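Local atomic coordinates of lipopolysaccharide heptosyltransferase 2 (PDB entry 1PSW), a protein that transfers the second heptose from ADP-L-glycero-D-manno-heptose onto the heptosyl-Kdo2-lipid A acceptor during synthesis of the lipopolysaccharide core. Residues G184-A189 against I265-S270; P198-A203 against S326-T331; V216-S221 against C243-G248; G271-A276 against T295-H300; L283-G288 against A302-L307. One frame throughout, in Å; residues are numbered along the deposited sequence.

Contact 1: G184-A189 against I265-S270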
# COMPACT_ATOMS: atom_id res chain seq x y z
N GLY A 184 11.80 -11.05 -0.55
CA GLY A 184 11.72 -9.74 -1.16
C GLY A 184 12.09 -8.64 -0.18
O GLY A 184 11.75 -8.71 0.99
N PHE A 185 12.82 -7.63 -0.66
CA PHE A 185 13.22 -6.47 0.14
C PHE A 185 12.57 -5.23 -0.47
O PHE A 185 12.48 -5.11 -1.68
CB PHE A 185 14.75 -6.25 0.11
CG PHE A 185 15.57 -7.26 0.88
CD1 PHE A 185 14.97 -8.29 1.59
CD2 PHE A 185 16.96 -7.16 0.88
CE1 PHE A 185 15.74 -9.22 2.30
CE2 PHE A 185 17.75 -8.08 1.59
CZ PHE A 185 17.13 -9.11 2.30
N CYS A 186 12.14 -4.30 0.38
CA CYS A 186 11.55 -3.04 -0.07
C CYS A 186 12.32 -1.98 0.72
O CYS A 186 11.83 -1.44 1.71
CB CYS A 186 10.07 -2.98 0.29
SG CYS A 186 9.05 -4.28 -0.44
N PRO A 187 13.56 -1.67 0.29
CA PRO A 187 14.46 -0.70 0.92
C PRO A 187 14.11 0.79 0.87
O PRO A 187 14.72 1.58 1.59
CB PRO A 187 15.79 -1.00 0.24
CG PRO A 187 15.37 -1.31 -1.15
CD PRO A 187 14.14 -2.19 -0.96
N GLY A 188 13.15 1.16 0.04
CA GLY A 188 12.78 2.56 -0.07
C GLY A 188 11.78 2.99 0.99
O GLY A 188 11.44 2.21 1.89
N ALA A 189 11.32 4.23 0.90
CA ALA A 189 10.36 4.77 1.85
C ALA A 189 9.92 6.13 1.35
O ALA A 189 10.73 7.04 1.19
CB ALA A 189 10.98 4.89 3.23
N ILE A 265 8.86 -11.07 3.19
CA ILE A 265 9.20 -9.72 2.78
C ILE A 265 9.81 -8.96 3.96
O ILE A 265 9.40 -9.15 5.10
CB ILE A 265 7.94 -8.93 2.33
CG1 ILE A 265 7.26 -9.66 1.16
CG2 ILE A 265 8.31 -7.51 1.95
CD1 ILE A 265 8.09 -9.75 -0.10
N VAL A 266 10.81 -8.13 3.68
CA VAL A 266 11.44 -7.30 4.70
C VAL A 266 11.26 -5.89 4.13
O VAL A 266 11.60 -5.64 2.97
CB VAL A 266 12.95 -7.59 4.85
CG1 VAL A 266 13.55 -6.69 5.92
CG2 VAL A 266 13.16 -9.05 5.20
N THR A 267 10.72 -4.98 4.94
CA THR A 267 10.47 -3.63 4.45
C THR A 267 10.46 -2.58 5.56
O THR A 267 10.35 -2.91 6.74
CB THR A 267 9.09 -3.57 3.76
OG1 THR A 267 8.84 -2.24 3.30
CG2 THR A 267 8.00 -3.96 4.74
N ASN A 268 10.58 -1.33 5.14
CA ASN A 268 10.51 -0.20 6.05
C ASN A 268 9.03 0.19 6.09
O ASN A 268 8.20 -0.43 5.42
CB ASN A 268 11.30 0.99 5.49
CG ASN A 268 12.72 0.65 5.13
OD1 ASN A 268 13.47 0.09 5.94
ND2 ASN A 268 13.12 1.00 3.91
N ASP A 269 8.71 1.23 6.84
CA ASP A 269 7.34 1.74 6.92
C ASP A 269 7.11 2.46 5.59
O ASP A 269 7.49 3.62 5.43
CB ASP A 269 7.23 2.72 8.10
CG ASP A 269 5.87 3.38 8.22
OD1 ASP A 269 4.90 2.89 7.59
OD2 ASP A 269 5.77 4.39 8.95
N SER A 270 6.51 1.76 4.63
CA SER A 270 6.26 2.31 3.31
C SER A 270 4.99 1.76 2.67
O SER A 270 4.33 0.90 3.23
CB SER A 270 7.45 2.00 2.39
OG SER A 270 7.49 0.60 2.13
O HOH W 1 9.93 -0.03 2.27

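Contact 2: P198-A203 against S326-T331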
# COMPACT_ATOMS: atom_id res chain seq x y z
N PRO A 198 19.22 1.10 6.82
CA PRO A 198 20.42 1.32 6.00
C PRO A 198 20.68 0.35 4.85
O PRO A 198 20.51 -0.86 4.99
CB PRO A 198 21.55 1.28 7.03
CG PRO A 198 20.89 1.84 8.26
CD PRO A 198 19.54 1.15 8.26
N HIS A 199 21.10 0.90 3.72
CA HIS A 199 21.41 0.09 2.55
C HIS A 199 22.41 -1.01 2.89
O HIS A 199 22.31 -2.13 2.37
CB HIS A 199 21.98 0.96 1.42
CG HIS A 199 23.24 1.69 1.77
ND1 HIS A 199 23.24 2.88 2.48
CD2 HIS A 199 24.54 1.40 1.53
CE1 HIS A 199 24.49 3.28 2.65
NE2 HIS A 199 25.30 2.40 2.08
N TYR A 200 23.38 -0.72 3.75
CA TYR A 200 24.36 -1.75 4.10
C TYR A 200 23.79 -2.83 4.99
O TYR A 200 24.29 -3.96 5.00
CB TYR A 200 25.60 -1.11 4.74
CG TYR A 200 25.31 -0.07 5.79
CD1 TYR A 200 25.12 -0.42 7.12
CD2 TYR A 200 25.24 1.27 5.44
CE1 TYR A 200 24.89 0.54 8.09
CE2 TYR A 200 25.01 2.24 6.39
CZ TYR A 200 24.83 1.87 7.71
OH TYR A 200 24.61 2.85 8.64
N HIS A 201 22.76 -2.51 5.76
CA HIS A 201 22.14 -3.54 6.59
C HIS A 201 21.37 -4.48 5.66
O HIS A 201 21.41 -5.70 5.85
CB HIS A 201 21.19 -2.94 7.63
CG HIS A 201 21.90 -2.42 8.86
ND1 HIS A 201 23.21 -2.71 9.13
CD2 HIS A 201 21.47 -1.62 9.86
CE1 HIS A 201 23.57 -2.12 10.26
NE2 HIS A 201 22.53 -1.45 10.72
N TYR A 202 20.69 -3.94 4.66
CA TYR A 202 19.97 -4.79 3.72
C TYR A 202 20.97 -5.70 2.99
O TYR A 202 20.67 -6.86 2.72
CB TYR A 202 19.17 -3.96 2.69
CG TYR A 202 17.77 -3.58 3.14
CD1 TYR A 202 16.77 -4.56 3.30
CD2 TYR A 202 17.43 -2.26 3.42
CE1 TYR A 202 15.48 -4.23 3.73
CE2 TYR A 202 16.14 -1.91 3.85
CZ TYR A 202 15.18 -2.89 4.01
OH TYR A 202 13.91 -2.56 4.44
N ALA A 203 22.15 -5.17 2.68
CA ALA A 203 23.17 -5.96 1.98
C ALA A 203 23.65 -7.12 2.84
O ALA A 203 23.77 -8.25 2.36
CB ALA A 203 24.34 -5.07 1.59
N SER A 326 17.90 5.00 15.35
CA SER A 326 16.99 3.93 15.76
C SER A 326 16.92 2.78 14.75
O SER A 326 16.65 1.64 15.13
CB SER A 326 15.59 4.48 16.02
OG SER A 326 15.01 5.05 14.86
N LEU A 327 17.15 3.09 13.47
CA LEU A 327 17.13 2.07 12.43
C LEU A 327 18.53 1.49 12.25
O LEU A 327 18.69 0.30 11.98
CB LEU A 327 16.61 2.67 11.11
CG LEU A 327 15.07 2.58 10.98
CD1 LEU A 327 14.56 3.50 9.89
CD2 LEU A 327 14.68 1.14 10.67
N ILE A 328 19.54 2.34 12.39
CA ILE A 328 20.92 1.88 12.28
C ILE A 328 21.15 0.85 13.39
O ILE A 328 21.85 -0.14 13.19
CB ILE A 328 21.91 3.06 12.45
CG1 ILE A 328 21.84 3.96 11.21
CG2 ILE A 328 23.32 2.54 12.66
CD1 ILE A 328 22.56 5.29 11.35
N ASP A 329 20.53 1.06 14.55
CA ASP A 329 20.70 0.14 15.68
C ASP A 329 20.01 -1.21 15.53
O ASP A 329 20.23 -2.11 16.34
CB ASP A 329 20.25 0.81 16.99
CG ASP A 329 21.22 1.89 17.45
OD1 ASP A 329 22.34 1.96 16.89
OD2 ASP A 329 20.87 2.66 18.37
N ILE A 330 19.16 -1.36 14.51
CA ILE A 330 18.52 -2.65 14.29
C ILE A 330 19.48 -3.47 13.44
O ILE A 330 19.69 -3.18 12.26
CB ILE A 330 17.17 -2.50 13.55
CG1 ILE A 330 16.15 -1.81 14.47
CG2 ILE A 330 16.65 -3.87 13.11
CD1 ILE A 330 14.77 -1.65 13.86
N THR A 331 20.08 -4.50 14.04
CA THR A 331 21.06 -5.33 13.35
C THR A 331 20.47 -6.35 12.39
O THR A 331 19.36 -6.83 12.59
CB THR A 331 21.95 -6.10 14.35
OG1 THR A 331 21.18 -7.15 14.95
CG2 THR A 331 22.45 -5.16 15.44

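Contact 3: V216-S221 against C243-G248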
# COMPACT_ATOMS: atom_id res chain seq x y z
N VAL A 216 17.40 -13.12 -3.36
CA VAL A 216 16.78 -11.87 -2.95
C VAL A 216 16.31 -11.04 -4.14
O VAL A 216 16.93 -11.05 -5.20
CB VAL A 216 17.78 -11.05 -2.08
CG1 VAL A 216 17.21 -9.69 -1.72
CG2 VAL A 216 18.10 -11.84 -0.81
N VAL A 217 15.19 -10.35 -3.95
CA VAL A 217 14.64 -9.49 -4.97
C VAL A 217 14.31 -8.16 -4.31
O VAL A 217 13.67 -8.12 -3.26
CB VAL A 217 13.34 -10.08 -5.57
CG1 VAL A 217 12.80 -9.17 -6.67
CG2 VAL A 217 13.60 -11.48 -6.12
N LEU A 218 14.76 -7.07 -4.93
CA LEU A 218 14.55 -5.72 -4.40
C LEU A 218 13.42 -5.06 -5.16
O LEU A 218 13.46 -4.98 -6.39
CB LEU A 218 15.83 -4.89 -4.56
CG LEU A 218 17.13 -5.61 -4.16
CD1 LEU A 218 18.35 -4.79 -4.54
CD2 LEU A 218 17.11 -5.88 -2.65
N PHE A 219 12.41 -4.57 -4.44
CA PHE A 219 11.26 -3.91 -5.05
C PHE A 219 11.27 -2.43 -4.71
O PHE A 219 11.75 -2.04 -3.64
CB PHE A 219 9.93 -4.49 -4.55
CG PHE A 219 9.74 -5.95 -4.87
CD1 PHE A 219 9.48 -6.35 -6.17
CD2 PHE A 219 9.80 -6.91 -3.86
CE1 PHE A 219 9.28 -7.70 -6.46
CE2 PHE A 219 9.60 -8.25 -4.14
CZ PHE A 219 9.34 -8.65 -5.44
N GLY A 220 10.74 -1.60 -5.60
CA GLY A 220 10.69 -0.17 -5.35
C GLY A 220 10.35 0.61 -6.61
O GLY A 220 10.10 0.02 -7.66
N SER A 221 10.33 1.93 -6.50
CA SER A 221 10.03 2.79 -7.64
C SER A 221 11.31 3.13 -8.37
O SER A 221 12.40 2.74 -7.95
CB SER A 221 9.35 4.07 -7.17
OG SER A 221 10.22 4.80 -6.32
N CYS A 243 20.74 -11.95 -6.34
CA CYS A 243 20.09 -10.72 -5.88
C CYS A 243 19.72 -9.88 -7.09
O CYS A 243 20.59 -9.41 -7.82
CB CYS A 243 21.01 -9.93 -4.94
SG CYS A 243 20.21 -8.44 -4.25
N ARG A 244 18.42 -9.69 -7.30
CA ARG A 244 17.93 -8.92 -8.44
C ARG A 244 17.28 -7.60 -8.03
O ARG A 244 16.43 -7.55 -7.15
CB ARG A 244 16.92 -9.76 -9.23
CG ARG A 244 16.36 -9.08 -10.47
CD ARG A 244 16.65 -9.90 -11.72
NE ARG A 244 15.86 -9.47 -12.87
CZ ARG A 244 16.03 -8.32 -13.51
NH1 ARG A 244 16.98 -7.47 -13.12
NH2 ARG A 244 15.24 -8.00 -14.54
N ASN A 245 17.71 -6.52 -8.69
CA ASN A 245 17.18 -5.19 -8.42
C ASN A 245 16.04 -4.89 -9.40
O ASN A 245 16.27 -4.59 -10.56
CB ASN A 245 18.29 -4.15 -8.57
CG ASN A 245 17.82 -2.73 -8.28
OD1 ASN A 245 16.71 -2.52 -7.78
ND2 ASN A 245 18.66 -1.75 -8.59
N LEU A 246 14.79 -4.98 -8.92
CA LEU A 246 13.64 -4.71 -9.77
C LEU A 246 13.03 -3.33 -9.47
O LEU A 246 11.96 -3.01 -9.97
CB LEU A 246 12.58 -5.81 -9.62
CG LEU A 246 13.00 -7.22 -10.05
CD1 LEU A 246 11.84 -8.19 -9.90
CD2 LEU A 246 13.49 -7.19 -11.50
N ALA A 247 13.70 -2.53 -8.65
CA ALA A 247 13.18 -1.19 -8.35
C ALA A 247 13.12 -0.38 -9.65
O ALA A 247 14.13 -0.22 -10.33
CB ALA A 247 14.07 -0.48 -7.32
N GLY A 248 11.92 0.10 -9.99
CA GLY A 248 11.73 0.88 -11.20
C GLY A 248 11.51 0.05 -12.46
O GLY A 248 11.28 0.60 -13.53
O HOH W 2 9.87 -3.23 -7.94

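Contact 4: G271-A276 against T295-H300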
# COMPACT_ATOMS: atom_id res chain seq x y z
N GLY A 271 4.67 2.25 1.47
CA GLY A 271 3.49 1.78 0.77
C GLY A 271 3.49 0.30 0.42
O GLY A 271 2.46 -0.37 0.53
N LEU A 272 4.64 -0.23 -0.01
CA LEU A 272 4.69 -1.64 -0.38
C LEU A 272 4.46 -2.56 0.81
O LEU A 272 4.05 -3.70 0.65
CB LEU A 272 6.01 -1.98 -1.07
CG LEU A 272 6.18 -1.37 -2.48
CD1 LEU A 272 7.57 -1.75 -3.01
CD2 LEU A 272 5.09 -1.90 -3.43
N MSE A 273 4.74 -2.07 2.02
CA MSE A 273 4.50 -2.87 3.22
C MSE A 273 3.03 -3.27 3.22
O MSE A 273 2.68 -4.43 3.43
CB MSE A 273 4.79 -2.04 4.47
CG MSE A 273 4.55 -2.79 5.79
SE MSE A 273 4.81 -1.65 7.35
CE MSE A 273 3.01 -0.81 7.23
N HIS A 274 2.16 -2.30 2.98
CA HIS A 274 0.72 -2.53 2.95
C HIS A 274 0.31 -3.52 1.87
O HIS A 274 -0.64 -4.29 2.05
CB HIS A 274 -0.00 -1.20 2.78
CG HIS A 274 0.23 -0.28 3.93
ND1 HIS A 274 -0.20 -0.56 5.20
CD2 HIS A 274 0.97 0.86 4.02
CE1 HIS A 274 0.27 0.36 6.04
NE2 HIS A 274 0.98 1.23 5.34
N VAL A 275 1.03 -3.51 0.75
CA VAL A 275 0.74 -4.44 -0.33
C VAL A 275 1.05 -5.86 0.15
O VAL A 275 0.23 -6.76 -0.01
CB VAL A 275 1.57 -4.10 -1.60
CG1 VAL A 275 1.37 -5.18 -2.66
CG2 VAL A 275 1.15 -2.74 -2.15
N ALA A 276 2.23 -6.07 0.74
CA ALA A 276 2.62 -7.38 1.25
C ALA A 276 1.62 -7.87 2.30
O ALA A 276 1.24 -9.05 2.32
CB ALA A 276 4.03 -7.31 1.84
N THR A 295 -0.92 3.68 10.57
CA THR A 295 -1.03 2.79 9.42
C THR A 295 -0.22 1.52 9.62
O THR A 295 0.77 1.28 8.93
CB THR A 295 -0.54 3.49 8.15
OG1 THR A 295 0.73 4.10 8.41
CG2 THR A 295 -1.53 4.57 7.72
N PRO A 296 -0.62 0.69 10.59
CA PRO A 296 0.11 -0.55 10.84
C PRO A 296 -0.13 -1.58 9.75
O PRO A 296 -1.12 -1.51 9.02
CB PRO A 296 -0.44 -1.01 12.19
CG PRO A 296 -1.87 -0.55 12.12
CD PRO A 296 -1.75 0.84 11.53
N PRO A 297 0.79 -2.55 9.60
CA PRO A 297 0.59 -3.57 8.57
C PRO A 297 -0.57 -4.45 9.03
O PRO A 297 -0.50 -5.06 10.10
CB PRO A 297 1.93 -4.30 8.53
CG PRO A 297 2.49 -4.10 9.91
CD PRO A 297 2.12 -2.67 10.23
N LEU A 298 -1.64 -4.49 8.24
CA LEU A 298 -2.83 -5.26 8.60
C LEU A 298 -2.74 -6.70 8.11
O LEU A 298 -3.25 -7.03 7.04
CB LEU A 298 -4.08 -4.58 8.04
CG LEU A 298 -4.31 -3.11 8.41
CD1 LEU A 298 -5.51 -2.56 7.65
CD2 LEU A 298 -4.53 -2.99 9.91
N SER A 299 -2.10 -7.54 8.91
CA SER A 299 -1.90 -8.94 8.59
C SER A 299 -1.46 -9.67 9.84
O SER A 299 -0.67 -9.14 10.62
CB SER A 299 -0.83 -9.10 7.50
OG SER A 299 -0.56 -10.47 7.23
N HIS A 300 -1.96 -10.88 10.03
CA HIS A 300 -1.57 -11.68 11.19
C HIS A 300 -0.18 -12.27 11.02
O HIS A 300 0.41 -12.74 11.99
CB HIS A 300 -2.57 -12.81 11.41
CG HIS A 300 -3.91 -12.37 11.88
ND1 HIS A 300 -4.93 -13.25 12.16
CD2 HIS A 300 -4.42 -11.13 12.14
CE1 HIS A 300 -6.00 -12.59 12.56
NE2 HIS A 300 -5.71 -11.30 12.56
O HOH W 3 -1.75 -2.96 5.84
O HOH W 4 2.45 3.33 6.46

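Contact 5: L283-G288 against A302-L307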
# COMPACT_ATOMS: atom_id res chain seq x y z
N LEU A 283 5.93 -11.11 6.80
CA LEU A 283 6.66 -9.87 6.61
C LEU A 283 7.24 -9.31 7.90
O LEU A 283 6.66 -9.46 8.97
CB LEU A 283 5.73 -8.84 5.95
CG LEU A 283 6.07 -7.35 5.97
CD1 LEU A 283 5.91 -6.73 4.59
CD2 LEU A 283 5.16 -6.68 6.97
N VAL A 284 8.40 -8.69 7.78
CA VAL A 284 9.06 -8.07 8.92
C VAL A 284 9.15 -6.59 8.55
O VAL A 284 9.78 -6.24 7.55
CB VAL A 284 10.49 -8.64 9.13
CG1 VAL A 284 11.17 -7.92 10.29
CG2 VAL A 284 10.42 -10.12 9.40
N ALA A 285 8.50 -5.75 9.34
CA ALA A 285 8.47 -4.31 9.11
C ALA A 285 9.37 -3.58 10.11
O ALA A 285 9.18 -3.67 11.32
CB ALA A 285 7.04 -3.81 9.22
N LEU A 286 10.35 -2.86 9.58
CA LEU A 286 11.32 -2.13 10.39
C LEU A 286 10.97 -0.66 10.60
O LEU A 286 10.88 0.12 9.64
CB LEU A 286 12.69 -2.25 9.74
CG LEU A 286 13.04 -3.69 9.32
CD1 LEU A 286 14.44 -3.71 8.72
CD2 LEU A 286 12.96 -4.64 10.52
N TYR A 287 10.80 -0.29 11.86
CA TYR A 287 10.46 1.09 12.22
C TYR A 287 11.56 1.79 13.01
O TYR A 287 12.27 1.18 13.80
CB TYR A 287 9.19 1.12 13.06
CG TYR A 287 7.92 0.85 12.29
CD1 TYR A 287 7.60 -0.44 11.86
CD2 TYR A 287 7.04 1.89 11.99
CE1 TYR A 287 6.42 -0.68 11.15
CE2 TYR A 287 5.86 1.66 11.29
CZ TYR A 287 5.55 0.37 10.88
OH TYR A 287 4.38 0.14 10.20
N GLY A 288 11.66 3.10 12.78
CA GLY A 288 12.64 3.91 13.47
C GLY A 288 11.96 5.13 14.07
O GLY A 288 11.29 5.02 15.10
N ALA A 302 2.45 -10.54 9.93
CA ALA A 302 3.42 -9.45 9.98
C ALA A 302 3.98 -9.30 11.40
O ALA A 302 3.30 -9.58 12.39
CB ALA A 302 2.77 -8.15 9.55
N ARG A 303 5.23 -8.86 11.48
CA ARG A 303 5.90 -8.62 12.75
C ARG A 303 6.57 -7.26 12.59
O ARG A 303 7.13 -6.95 11.53
CB ARG A 303 6.94 -9.69 13.06
CG ARG A 303 6.36 -11.08 13.32
CD ARG A 303 5.39 -11.07 14.50
NE ARG A 303 4.90 -12.41 14.85
CZ ARG A 303 3.97 -13.08 14.17
NH1 ARG A 303 3.41 -12.54 13.09
NH2 ARG A 303 3.60 -14.29 14.57
N VAL A 304 6.50 -6.45 13.63
CA VAL A 304 7.09 -5.12 13.62
C VAL A 304 8.26 -5.06 14.57
O VAL A 304 8.19 -5.54 15.71
CB VAL A 304 6.06 -4.05 14.03
CG1 VAL A 304 6.78 -2.75 14.37
CG2 VAL A 304 5.06 -3.82 12.88
N ILE A 305 9.36 -4.47 14.11
CA ILE A 305 10.54 -4.31 14.94
C ILE A 305 10.81 -2.82 15.07
O ILE A 305 10.94 -2.11 14.08
CB ILE A 305 11.77 -4.99 14.32
CG1 ILE A 305 11.49 -6.49 14.13
CG2 ILE A 305 12.99 -4.79 15.22
CD1 ILE A 305 12.63 -7.25 13.50
N ARG A 306 10.88 -2.35 16.32
CA ARG A 306 11.16 -0.95 16.61
C ARG A 306 11.84 -0.92 17.97
O ARG A 306 11.37 -1.54 18.92
CB ARG A 306 9.88 -0.11 16.67
CG ARG A 306 10.17 1.39 16.65
CD ARG A 306 8.94 2.24 16.93
NE ARG A 306 9.23 3.67 16.79
CZ ARG A 306 8.49 4.65 17.29
NH1 ARG A 306 7.39 4.37 17.98
NH2 ARG A 306 8.83 5.92 17.11
N LEU A 307 12.96 -0.21 18.06
CA LEU A 307 13.71 -0.16 19.30
C LEU A 307 13.38 1.04 20.19
O LEU A 307 13.68 1.03 21.38
CB LEU A 307 15.21 -0.16 18.98
CG LEU A 307 15.69 -1.35 18.14
CD1 LEU A 307 17.17 -1.19 17.84
CD2 LEU A 307 15.43 -2.66 18.87
O HOH W 5 14.00 1.20 15.88

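Contact 1: G184-A189 against I265-S270
Asn268 reaches across to the carbonyl groups of Pro187 and Gly188. Its ND2 gives a nearly straight bond to Gly188 O (2.9 Å, 171°); that oxygen lies in the amide plane, although ND2 stands above the carbonyl plane of Gly188. A second bond from ND2, to Pro187 O, is bent and weak. At the other branch OD1 accepts from Trp197 N and, weakly, from Tyr202 OH. Both ends of the buried amide are thus satisfied, and asparagine suits the place because it carries donor and acceptor on one flat group. Thr267 OG1, anti to its backbone N (chi1 179°), donates to a lone pair of Asn268 O at 2.9 Å and accepts from a water that also donates to Gly188 O. The closer approaches of this water to Cys186 O and Ser270 OG are too short to be trusted. Between the strands, Val266 N bonds to Gly184 O (2.9 Å) and Cys186 N to Val266 O (3.0 Å). Gly184, lacking a side chain, leaves room for Ile265 CD1, 3.8 Å from Gly184 CA. These are the two central strands of the parallel, Rossmann-like sheet in the C-terminal half of a GT-B glycosyltransferase.

Contact 2: P198-A203 against S326-T331
The imidazole of His201 presents its edge to Leu327 and Ile328, whose carbonyl oxygens lie near the ring plane, while Tyr200 CE1 lies over one face toward the rim, 3.6 Å above the plane. The Tyr200 ring in turn takes Pro198 CB on one face, 3.4 Å above it and again off-centre, and has His199 NE2 at its edge. Trp197 meets the His201 ring obliquely, and its NE1 bonds to Ile330 O.

His201 NE2 donates to Ile328 O at 2.9 Å with an N-H...O angle of 159°. The acceptor lies close to the imidazole plane, and the donor is tilted 18° from the carbonyl plane. CD2 of His201 passes 3.4 Å from Ile330 O. Histidine suits the place because a rigid ring can carry an N-H to a main-chain oxygen.

Pro198 CG makes apolar contact with Ile328 CG1 at 3.8 Å, the two side chains crossing at about a right angle, and Tyr200 OH lies in van der Waals contact with the same Ile328 CG1. Proline has no N-H to leave unpaired just before a helix. The contact thus joins the start of helix 199-211, with Pro198 at the N-cap position, to the turn leading from helix 325-328 into the C-terminal helix 332-347, which Thr331 caps through OG1.

Contact 3: V216-S221 against C243-G248
Val216 to Leu218 and Cys243 to Asn245 run parallel, their short axes 12° apart and 4.7 Å at closest approach. Arg244 N bonds to Val216 O (2.9 Å) and Leu218 N to Arg244 O (2.8 Å), and Leu246 N continues the ladder to Leu218 O. Further on, Gly248 N bonds to Gly220 O at 3.0 Å, the donor above the carbonyl plane, and a water links Gly220 N to Leu246 O. Gly220 packs where a side chain would crowd Ala247 CB, and Gly248 takes a positive phi (84°) at which any CB would press on the preceding carbonyl. Strand 243-245 is outermost in the sheet, reached from strand 215-218 by a beta-alpha-beta crossover through helices 225-232 and 237-240. Val217 CG1 meets Leu246 CD1 at 3.5 Å and lies over one face of the Phe219 ring, toward the rim. Leu246 CD2 sits over the centre of the Arg244 guanidinium, whose NE bonds to Phe174 O. On the face of Val216 and Leu218, compact Cys243 SG touches Val216 CG1 and Leu218 CD1, both at 4.1 Å. Asn245 forms an Asx turn: OD1 accepts from Ala247 N at 3.1 Å, while ND2 donates to Asn229 OD1 and His225 O.

Contact 4: G271-A276 against T295-H300
Thr295 to Pro297, in the loop joining the last two strands of the sheet, lie against Met273 and His274 of helix 271-278. The site is near the centre of the molecule, and Met15 and Met16 of helix 11-27 touch the same histidine, so it belongs to the junction of the two Rossmann-like halves of the GT-B fold. Met273, present as selenomethionine, has CG anti to the backbone N and turns about the CG-SE bond (chi3 80°), which places CE. The flexible, unbranched chain lets this methyl reach Pro297 CD at 3.6 Å and Thr295 O at 3.5 Å. The His274 ring comes edge-on: CE1 lies 3.1 Å from Thr295 O, near the ring plane, and Pro296 O is also at the edge. Both nitrogens meet waters in the ring plane. The water 2.9 Å from ND1 accepts from Leu298 N, and the one 2.8 Å from NE2 is bonded to Thr295 OG1 at 2.7 Å. Polar links between helix and loop are therefore relayed by water, which probably helps hold the turn of the imidazole, while direct contact is by van der Waals packing and, probably, a weak electrostatic attraction between the CE1 hydrogen and Thr295 O.

Contact 5: L283-G288 against A302-L307
Arg306 packs against Tyr287 and Gly288 with each part of its chain. CB is 3.9 Å from Tyr287 CB. CG, anti to the backbone N (chi1 -167°), touches Tyr287 O at 3.5 Å and also approaches Tyr287 CB. From there the chain runs extended to NE; CD passes Tyr287 CB, and NE donates to Gly288 O at 3.0 Å with an angle of 159° at the hydrogen. That oxygen lies at the guanidinium edge, nearly in its plane. NH2 also donates to Gly288 O, weakly, and bonds to Gly310 O. Arginine suits the place because its stem packs on the tyrosine while its tip offers several N-H groups to main-chain oxygens.

The strands are the last two of the parallel sheet, with 302-306 outermost, and the loop between them contains no helix. The axes of the short strands make an angle of 23°, and straight bonds link Ala285 N to Arg303 O (2.8 Å) and Ile305 N to Ala285 O.

On one face Ile305 CD1 meets Val284 CG1 at 3.6 Å and Leu286 CD2 at 4.0 Å; over these branched, hydrophobic side chains pack Leu339 and Val335 of helix 332-347. On the other face Val304 CG1 lies 3.5 Å from Tyr287 CD1, and small Ala302 offers CB to Leu283 CD2. A water bridges Tyr287 O and Leu307 N.

How the contacts relate
Contacts 3, 1 and 5 lie in that order across one six-stranded parallel sheet, contact 1 in the middle with its centre about 10 Å from each of the others. The joins are backbone pairs: Phe185 N to Val217 O (2.8 Å) toward contact 3, and Leu286 N to Thr267 O (2.8 Å) toward contact 5. Contacts 2 and 4 flank the sheet. Tyr202 of contact 2 packs on Phe185 and Pro187, while Met273 of contact 4 touches Thr267 and sets SE 3.4 Å from Tyr287 OH of contact 5. No ligand is present; in GT-B enzymes the donor usually binds in the interdomain cleft, beside which contact 4 probably lies.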